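Side-chain contact in pentafunctional AROM polypeptide (Schizosaccharomyces pombe, PDB 5SWV), which probably catalyses five consecutive steps of the shikimate pathway, the fragment here carrying its dehydroquinate dehydratase and shikimate dehydrogenase activities: residues P151-W154 and M155-V158. Residues are numbered along the deposited sequence; the frame is centred on the assembly and turned at random.
Sequences PHEW and MQKV
Met155 N to Pro151 O (3.1 Å, N-H...O angle 153°), Gln156 N to His152 O (3.2 Å) and Val158 N to Trp154 O (3.0 Å) are i to i+4 hydrogen bonds of an alpha helix, and Lys157 N completes the consecutive set with a weak one to Glu153 O at 3.4 Å. Pro151, at the N-cap, accepts the first of them through its carbonyl, and its ring atom CG lies 4.2 Å from Met155 CG, an apolar touch. The same two side chains rest on Phe186 of helix 177-193. On another flank, Gln156 OE1 sits over the centre of the His152 imidazole, 4.1 Å above its plane. The amide plane runs nearly parallel to the ring (12°), with OE1 as its leading atom. With chi1 at -176°, His152 CG lies beside the carbonyl carbon, turning the ring to the side where Gln156 passes. Gln156 OE1 also approaches Glu153 CG, at 4.1 Å. Trp154 is buried: its indole stacks on Trp148, its NE1 bonds to Trp146 O, and, like Val158, it touches Leu170 of strand 167-173. The pattern marks the first turns of helix 152-162, the crossover helix between strands 134-140 and 167-173 in the beta/alpha barrel of the type I dehydroquinase.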
loop_
_atom_site.group_PDB
_atom_site.type_symbol
_atom_site.label_atom_id
_atom_site.label_comp_id
_atom_site.label_asym_id
_atom_site.label_seq_id
_atom_site.Cartn_x
_atom_site.Cartn_y
_atom_site.Cartn_z
ATOM N N PRO A 151 -7.197 -17.012 33.592
ATOM C CA PRO A 151 -7.058 -15.605 33.267
ATOM C C PRO A 151 -8.075 -14.704 33.963
ATOM O O PRO A 151 -8.830 -14.013 33.295
ATOM C CB PRO A 151 -7.282 -15.628 31.757
ATOM C CG PRO A 151 -8.330 -16.687 31.571
ATOM C CD PRO A 151 -8.198 -17.653 32.716
ATOM N N HIS A 152 -8.088 -14.681 35.293
ATOM C CA HIS A 152 -9.031 -13.820 36.029
ATOM C C HIS A 152 -8.818 -12.330 35.713
ATOM O O HIS A 152 -9.785 -11.608 35.438
ATOM C CB HIS A 152 -8.956 -14.065 37.543
ATOM C CG HIS A 152 -9.960 -13.271 38.342
ATOM N ND1 HIS A 152 -9.673 -12.726 39.581
ATOM C CD2 HIS A 152 -11.245 -12.922 38.071
ATOM C CE1 HIS A 152 -10.737 -12.090 40.044
ATOM N NE2 HIS A 152 -11.703 -12.192 39.145
ATOM N N GLU A 153 -7.559 -11.894 35.721
ATOM C CA GLU A 153 -7.235 -10.481 35.558
ATOM C C GLU A 153 -7.386 -10.040 34.117
ATOM O O GLU A 153 -7.790 -8.903 33.882
ATOM C CB GLU A 153 -5.839 -10.130 36.081
ATOM C CG GLU A 153 -5.631 -10.411 37.564
ATOM C CD GLU A 153 -5.063 -11.813 37.822
ATOM O OE1 GLU A 153 -5.458 -12.774 37.123
ATOM O OE2 GLU A 153 -4.207 -11.974 38.721
ATOM N N TRP A 154 -7.061 -10.923 33.167
ATOM C CA TRP A 154 -7.290 -10.646 31.737
ATOM C C TRP A 154 -8.772 -10.467 31.425
ATOM O O TRP A 154 -9.143 -9.587 30.653
ATOM C CB TRP A 154 -6.718 -11.741 30.827
ATOM C CG TRP A 154 -5.219 -11.768 30.754
ATOM C CD1 TRP A 154 -4.398 -12.768 31.192
ATOM C CD2 TRP A 154 -4.361 -10.752 30.218
ATOM N NE1 TRP A 154 -3.081 -12.439 30.959
ATOM C CE2 TRP A 154 -3.033 -11.205 30.365
ATOM C CE3 TRP A 154 -4.585 -9.502 29.628
ATOM C CZ2 TRP A 154 -1.935 -10.451 29.941
ATOM C CZ3 TRP A 154 -3.488 -8.745 29.215
ATOM C CH2 TRP A 154 -2.185 -9.227 29.372
ATOM N N MET A 155 -9.616 -11.296 32.023
ATOM C CA MET A 155 -11.048 -11.222 31.751
ATOM C C MET A 155 -11.700 -9.968 32.345
ATOM O O MET A 155 -12.664 -9.464 31.766
ATOM C CB MET A 155 -11.773 -12.506 32.190
ATOM C CG MET A 155 -11.379 -13.751 31.391
ATOM S SD MET A 155 -11.688 -13.631 29.615
ATOM C CE MET A 155 -13.378 -14.248 29.547
ATOM N N GLN A 156 -11.181 -9.450 33.459
ATOM C CA GLN A 156 -11.625 -8.135 33.963
ATOM C C GLN A 156 -11.365 -7.020 32.972
ATOM O O GLN A 156 -12.202 -6.151 32.778
ATOM C CB GLN A 156 -10.924 -7.771 35.256
ATOM C CG GLN A 156 -11.397 -8.580 36.427
ATOM C CD GLN A 156 -10.529 -8.330 37.625
ATOM O OE1 GLN A 156 -9.451 -8.919 37.758
ATOM N NE2 GLN A 156 -10.967 -7.429 38.494
ATOM N N LYS A 157 -10.183 -7.058 32.372
ATOM C CA LYS A 157 -9.811 -6.145 31.299
ATOM C C LYS A 157 -10.666 -6.276 30.039
ATOM O O LYS A 157 -11.003 -5.270 29.424
ATOM C CB LYS A 157 -8.327 -6.313 30.938
ATOM C CG LYS A 157 -7.366 -5.860 32.021
ATOM C CD LYS A 157 -7.691 -4.453 32.499
ATOM C CE LYS A 157 -6.509 -3.799 33.170
ATOM N NZ LYS A 157 -6.390 -4.255 34.563
ATOM N N VAL A 158 -11.002 -7.498 29.650
ATOM C CA VAL A 158 -11.877 -7.695 28.499
ATOM C C VAL A 158 -13.272 -7.133 28.798
ATOM O O VAL A 158 -13.880 -6.501 27.936
ATOM C CB VAL A 158 -11.899 -9.174 28.058
ATOM C CG1 VAL A 158 -13.002 -9.461 27.038
ATOM C CG2 VAL A 158 -10.549 -9.533 27.460
#